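Local coordinates for protein HTH-type transcriptional regulator AscG (PDB 3BRQ) that represses transcription of the cryptic asc operon by binding DNA as a LacI-type regulator, at residues 121-126 / 251-256; 20-25 / 265-270. All coordinates share one frame; numbering follows the deposited sequence.

Contact 1 of 2, residues 121-126 / 251-256; sequences CDHKQT and VKIPVT
Two of the hinge connections between the subdomains of this periplasmic-binding-protein-like fold run side by side, with Cys-121, His-123 and Thr-126 meeting Val-251 and Ile-253. Residues 121-126 lead from strand 118-119 of one subdomain into helix 123-136 of the other; residues 251-256 return from strand 249-252 to helix 255-270. Ile-253 reaches across with both branches. Its CG2, anti to the backbone N, lies 4.2 Å from Cys-121 SG, while CG1 and the bent chain beyond it (chi2 -60°) carry CD1 to the His-123 ring. CD1 meets the ring edge near its plane, 4.2 Å from ND1, and the two side chains cross at about a right angle. Over one face of the ring stands Cys-121 O, displaced toward the rim. The far nitrogen, NE2, is hydrogen-bonded to Asn-108, so the imidazole is held at one end and packed at the other. A sulfate ion, probably from the crystallisation liquor, lies about 6 Å from the His-123 side chain, consistent with a position beside the cleft where LacI-family relatives bind effectors.

Thr-126 CB rests 4.1 Å from Val-251 CG1. The Thr-126 hydroxyl, set between the backbone N and the carbonyl carbon (chi1 64°), turns back to bond His-123 O, OG1 to O 2.7 Å. Asp-122 caps the helix, OD1 accepting from Gln-125 N at 3.0 Å, above the carboxylate plane.

Phe-281 touches Cys-121, and Phe-235 of strand 231-235 touches Thr-126 and Val-251. His-123 packs on Thr-153 and Arg-157 of helix 152-167, and Leu-285 of the antiparallel strand 284-286 touches Val-251.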
loop_
_atom_site.group_PDB
_atom_site.type_symbol
_atom_site.label_atom_id
_atom_site.label_comp_id
_atom_site.label_asym_id
_atom_site.label_seq_id
_atom_site.Cartn_x
_atom_site.Cartn_y
_atom_site.Cartn_z
ATOM N N CYS B 121 -10.099 -8.158 -15.211
ATOM C CA CYS B 121 -11.292 -8.035 -14.391
ATOM C C CYS B 121 -12.113 -6.983 -15.086
ATOM O O CYS B 121 -11.579 -5.981 -15.560
ATOM C CB CYS B 121 -10.936 -7.581 -12.973
ATOM S SG CYS B 121 -12.405 -7.278 -11.972
ATOM N N ASP B 122 -13.397 -7.230 -15.221
ATOM C CA ASP B 122 -14.248 -6.301 -15.958
ATOM C C ASP B 122 -14.640 -5.196 -14.981
ATOM O O ASP B 122 -15.681 -5.266 -14.387
ATOM C CB ASP B 122 -15.497 -7.011 -16.505
ATOM C CG ASP B 122 -16.243 -6.161 -17.504
ATOM O OD1 ASP B 122 -16.135 -4.913 -17.464
ATOM O OD2 ASP B 122 -16.952 -6.748 -18.348
ATOM N N HIS B 123 -13.760 -4.210 -14.782
ATOM C CA HIS B 123 -14.013 -3.041 -13.919
ATOM C C HIS B 123 -15.246 -2.245 -14.314
ATOM O O HIS B 123 -16.010 -1.751 -13.471
ATOM C CB HIS B 123 -12.819 -2.077 -13.968
ATOM C CG HIS B 123 -11.547 -2.649 -13.426
ATOM N ND1 HIS B 123 -11.435 -3.137 -12.136
ATOM C CD2 HIS B 123 -10.322 -2.783 -13.993
ATOM C CE1 HIS B 123 -10.193 -3.535 -11.936
ATOM N NE2 HIS B 123 -9.500 -3.332 -13.046
ATOM N N LYS B 124 -15.446 -2.075 -15.608
ATOM C CA LYS B 124 -16.677 -1.454 -16.030
ATOM C C LYS B 124 -17.926 -2.161 -15.470
ATOM O O LYS B 124 -18.791 -1.519 -14.836
ATOM C CB LYS B 124 -16.729 -1.325 -17.538
ATOM C CG LYS B 124 -17.947 -0.552 -17.988
ATOM C CD LYS B 124 -18.092 -0.689 -19.495
ATOM C CE LYS B 124 -18.875 0.488 -19.954
ATOM N NZ LYS B 124 -19.685 0.294 -21.201
ATOM N N GLN B 125 -18.002 -3.471 -15.655
ATOM C CA GLN B 125 -19.140 -4.240 -15.136
ATOM C C GLN B 125 -19.284 -4.142 -13.630
ATOM O O GLN B 125 -20.414 -3.948 -13.131
ATOM C CB GLN B 125 -19.047 -5.723 -15.520
ATOM C CG GLN B 125 -20.373 -6.521 -15.275
ATOM C CD GLN B 125 -21.557 -6.003 -16.097
ATOM O OE1 GLN B 125 -21.436 -5.809 -17.307
ATOM N NE2 GLN B 125 -22.700 -5.758 -15.437
ATOM N N THR B 126 -18.150 -4.217 -12.909
ATOM C CA THR B 126 -18.221 -4.113 -11.435
ATOM C C THR B 126 -18.799 -2.797 -11.043
ATOM O O THR B 126 -19.537 -2.714 -10.066
ATOM C CB THR B 126 -16.861 -4.236 -10.773
ATOM O OG1 THR B 126 -16.053 -3.126 -11.186
ATOM C CG2 THR B 126 -16.179 -5.485 -11.241
ATOM N N VAL B 251 -16.178 -2.524 -3.218
ATOM C CA VAL B 251 -16.045 -3.525 -4.241
ATOM C C VAL B 251 -14.702 -4.264 -4.090
ATOM O O VAL B 251 -13.647 -3.678 -4.206
ATOM C CB VAL B 251 -16.212 -2.885 -5.684
ATOM C CG1 VAL B 251 -15.990 -3.901 -6.731
ATOM C CG2 VAL B 251 -17.609 -2.330 -5.836
ATOM N N LYS B 252 -14.761 -5.576 -3.845
ATOM C CA LYS B 252 -13.568 -6.391 -3.754
ATOM C C LYS B 252 -13.200 -7.014 -5.098
ATOM O O LYS B 252 -14.049 -7.616 -5.764
ATOM C CB LYS B 252 -13.735 -7.497 -2.705
ATOM C CG LYS B 252 -12.452 -8.303 -2.448
ATOM C CD LYS B 252 -12.729 -9.277 -1.324
ATOM C CE LYS B 252 -11.424 -9.850 -0.769
ATOM N NZ LYS B 252 -10.936 -11.003 -1.578
ATOM N N ILE B 253 -11.934 -6.825 -5.472
ATOM C CA ILE B 253 -11.326 -7.384 -6.685
ATOM C C ILE B 253 -10.619 -8.663 -6.246
ATOM O O ILE B 253 -9.917 -8.661 -5.232
ATOM C CB ILE B 253 -10.317 -6.350 -7.362
ATOM C CG1 ILE B 253 -10.975 -4.956 -7.531
ATOM C CG2 ILE B 253 -9.725 -6.851 -8.718
ATOM C CD1 ILE B 253 -12.259 -4.885 -8.423
ATOM N N PRO B 254 -10.804 -9.763 -7.017
ATOM C CA PRO B 254 -10.138 -11.025 -6.746
ATOM C C PRO B 254 -8.643 -10.970 -7.138
ATOM O O PRO B 254 -8.163 -11.770 -7.950
ATOM C CB PRO B 254 -10.905 -12.016 -7.606
ATOM C CG PRO B 254 -11.418 -11.193 -8.774
ATOM C CD PRO B 254 -11.660 -9.820 -8.232
ATOM N N VAL B 255 -7.918 -10.032 -6.549
ATOM C CA VAL B 255 -6.490 -9.870 -6.837
ATOM C C VAL B 255 -5.725 -11.190 -6.730
ATOM O O VAL B 255 -5.050 -11.599 -7.669
ATOM C CB VAL B 255 -5.833 -8.782 -5.895
ATOM C CG1 VAL B 255 -4.301 -8.758 -6.036
ATOM C CG2 VAL B 255 -6.382 -7.444 -6.207
ATOM N N THR B 256 -5.839 -11.848 -5.581
ATOM C CA THR B 256 -5.146 -13.112 -5.311
ATOM C C THR B 256 -5.357 -14.189 -6.381
ATOM O O THR B 256 -4.402 -14.790 -6.934
ATOM C CB THR B 256 -5.633 -13.685 -3.960
ATOM O OG1 THR B 256 -5.120 -12.869 -2.916
ATOM C CG2 THR B 256 -5.168 -15.106 -3.775
#

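Contact 2 of 2, residues 20-25 / 265-270; sequences QTLGLV and RLIFML
In the alpha/beta subdomain that contains the parallel five-stranded sheet, Leu-22 of strand 21-27 and nearby Gln-20 pack on Leu-266, Ile-267 and Leu-270 in the last turns of helix 255-270. This is the helix-on-sheet packing of a Rossmann-like layer, made by a helix that the chain begins after crossing over from the other subdomain. Leu-22 pushes its fork at the helix and gives one methyl to each of two successive residues. CD2 lies 3.6 Å from Leu-266 CD1 and 3.8 Å from Leu-266 CB. CD1 sits 3.7 Å from Ile-267 CG1, with that side chain running across at about a right angle. The fork is turned well off a staggered position (chi1 -102°) as it reaches both partners.

One helical turn beyond Leu-266, Leu-270 lies alongside the extended chain of Gln-20, the two running opposite ways. The outer end of the amide is set against the leucine: OE1 and NE2 each stand 3.6 Å from Leu-270 CB, and OE1 also lies 3.6 Å from Leu-270 CD1. OE1 takes its hydrogen bond from Arg-52 NH2, so the same amide pairs with a charge and shields an apolar side chain at the partly exposed end of the interface. With an alanine here, Arg-52 would probably be left without this acceptor and Leu-270 without the amide that lies against it.

Ile-267 also leans on Arg-52, and Leu-266 on Met-82 of strand 80-84. Strand 21-27 lies between strands 53-60 and 80-84, Leu-22 bonding through its backbone to Gln-53 and Leu-55; Val-25 packs on helix 63-75, and Thr-21 OG1 is hydrogen-bonded to Tyr-72 OH of the second subunit.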
loop_
_atom_site.group_PDB
_atom_site.type_symbol
_atom_site.label_atom_id
_atom_site.label_comp_id
_atom_site.label_asym_id
_atom_site.label_seq_id
_atom_site.Cartn_x
_atom_site.Cartn_y
_atom_site.Cartn_z
ATOM N N GLN B 20 15.163 -20.497 -13.900
ATOM C CA GLN B 20 14.248 -19.712 -14.708
ATOM C C GLN B 20 13.795 -18.501 -13.919
ATOM O O GLN B 20 13.591 -18.584 -12.700
ATOM C CB GLN B 20 13.024 -20.526 -15.072
ATOM C CG GLN B 20 13.224 -21.451 -16.230
ATOM C CD GLN B 20 11.956 -22.195 -16.551
ATOM O OE1 GLN B 20 11.060 -22.313 -15.702
ATOM N NE2 GLN B 20 11.855 -22.692 -17.780
ATOM N N THR B 21 13.651 -17.379 -14.612
ATOM C CA THR B 21 13.327 -16.138 -13.936
ATOM C C THR B 21 12.015 -15.608 -14.503
ATOM O O THR B 21 11.842 -15.623 -15.724
ATOM C CB THR B 21 14.487 -15.151 -14.133
ATOM O OG1 THR B 21 15.641 -15.649 -13.440
ATOM C CG2 THR B 21 14.148 -13.770 -13.611
ATOM N N LEU B 22 11.101 -15.174 -13.628
ATOM C CA LEU B 22 9.867 -14.504 -14.040
ATOM C C LEU B 22 10.007 -12.993 -13.871
ATOM O O LEU B 22 10.301 -12.477 -12.781
ATOM C CB LEU B 22 8.671 -14.954 -13.184
ATOM C CG LEU B 22 7.652 -15.948 -13.699
ATOM C CD1 LEU B 22 6.884 -16.568 -12.548
ATOM C CD2 LEU B 22 6.665 -15.208 -14.667
ATOM N N GLY B 23 9.782 -12.280 -14.956
ATOM C CA GLY B 23 9.906 -10.828 -14.958
ATOM C C GLY B 23 8.575 -10.136 -14.794
ATOM O O GLY B 23 7.574 -10.472 -15.489
ATOM N N LEU B 24 8.539 -9.131 -13.922
ATOM C CA LEU B 24 7.332 -8.324 -13.727
ATOM C C LEU B 24 7.621 -6.875 -14.104
ATOM O O LEU B 24 8.657 -6.333 -13.700
ATOM C CB LEU B 24 6.892 -8.355 -12.261
ATOM C CG LEU B 24 6.088 -9.555 -11.759
ATOM C CD1 LEU B 24 6.319 -10.848 -12.539
ATOM C CD2 LEU B 24 6.323 -9.757 -10.245
ATOM N N VAL B 25 6.713 -6.245 -14.869
ATOM C CA VAL B 25 6.876 -4.808 -15.223
ATOM C C VAL B 25 5.613 -4.114 -14.666
ATOM O O VAL B 25 4.504 -4.513 -15.011
ATOM C CB VAL B 25 6.928 -4.546 -16.776
ATOM C CG1 VAL B 25 6.957 -3.019 -17.054
ATOM C CG2 VAL B 25 8.172 -5.110 -17.351
ATOM N N ARG B 265 -0.185 -19.532 -15.048
ATOM C CA ARG B 265 -0.102 -19.715 -16.493
ATOM C C ARG B 265 1.269 -19.452 -17.093
ATOM O O ARG B 265 1.699 -20.199 -17.967
ATOM C CB ARG B 265 -1.169 -18.898 -17.216
ATOM C CG ARG B 265 -2.577 -19.443 -16.963
ATOM C CD ARG B 265 -3.510 -18.980 -18.061
ATOM N NE ARG B 265 -4.934 -18.975 -17.687
ATOM C CZ ARG B 265 -5.894 -18.352 -18.396
ATOM N NH1 ARG B 265 -5.581 -17.673 -19.509
ATOM N NH2 ARG B 265 -7.170 -18.385 -17.990
ATOM N N LEU B 266 1.968 -18.397 -16.654
ATOM C CA LEU B 266 3.315 -18.118 -17.197
ATOM C C LEU B 266 4.259 -19.251 -16.886
ATOM O O LEU B 266 5.012 -19.669 -17.757
ATOM C CB LEU B 266 3.884 -16.777 -16.682
ATOM C CG LEU B 266 3.299 -15.495 -17.280
ATOM C CD1 LEU B 266 3.746 -14.219 -16.462
ATOM C CD2 LEU B 266 3.653 -15.361 -18.768
ATOM N N ILE B 267 4.212 -19.768 -15.646
ATOM C CA ILE B 267 5.031 -20.910 -15.268
ATOM C C ILE B 267 4.593 -22.174 -16.019
ATOM O O ILE B 267 5.434 -22.944 -16.468
ATOM C CB ILE B 267 4.982 -21.161 -13.736
ATOM C CG1 ILE B 267 5.666 -20.003 -12.999
ATOM C CG2 ILE B 267 5.636 -22.515 -13.372
ATOM C CD1 ILE B 267 5.404 -20.011 -11.461
ATOM N N PHE B 268 3.286 -22.380 -16.165
ATOM C CA PHE B 268 2.786 -23.432 -17.073
ATOM C C PHE B 268 3.487 -23.375 -18.444
ATOM O O PHE B 268 4.011 -24.398 -18.913
ATOM C CB PHE B 268 1.240 -23.385 -17.204
ATOM C CG PHE B 268 0.643 -24.575 -17.953
ATOM C CD1 PHE B 268 1.140 -25.863 -17.769
ATOM C CD2 PHE B 268 -0.391 -24.384 -18.872
ATOM C CE1 PHE B 268 0.602 -26.977 -18.474
ATOM C CE2 PHE B 268 -0.942 -25.479 -19.579
ATOM C CZ PHE B 268 -0.441 -26.778 -19.365
HETATM N N MSE B 269 3.531 -22.192 -19.071
HETATM C CA MSE B 269 4.179 -22.031 -20.414
HETATM C C MSE B 269 5.658 -22.481 -20.407
HETATM O O MSE B 269 6.121 -23.218 -21.284
HETATM C CB MSE B 269 4.134 -20.570 -20.894
HETATM C CG MSE B 269 2.777 -19.959 -21.061
HETATM SE SE MSE B 269 1.573 -21.139 -21.944
HETATM C CE MSE B 269 -0.043 -20.530 -20.996
ATOM N N LEU B 270 6.371 -22.054 -19.371
ATOM C CA LEU B 270 7.765 -22.437 -19.161
ATOM C C LEU B 270 7.956 -23.933 -18.979
ATOM O O LEU B 270 9.062 -24.439 -19.248
ATOM C CB LEU B 270 8.355 -21.683 -17.975
ATOM C CG LEU B 270 8.427 -20.154 -18.179
ATOM C CD1 LEU B 270 9.156 -19.495 -17.009
ATOM C CD2 LEU B 270 9.090 -19.772 -19.478
#

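How the contacts relate
Helix 255-270 takes part in both contacts: contact 1 involves the connection that leads into its first turn, contact 2 its last turns. In sequence, both segments of contact 1 fall between those of contact 2. Their centres lie 23 Å apart and they do not touch. Contact 1 is near the middle of the chain, wholly buried, and joins two connections between the subdomains through sparse apolar touches around a histidine and a capped helix start. Contact 2 lies far out in one subdomain, with a closer leucine and isoleucine interface that gives way at its partly exposed end to an amide bonded to arginine, near the second subunit.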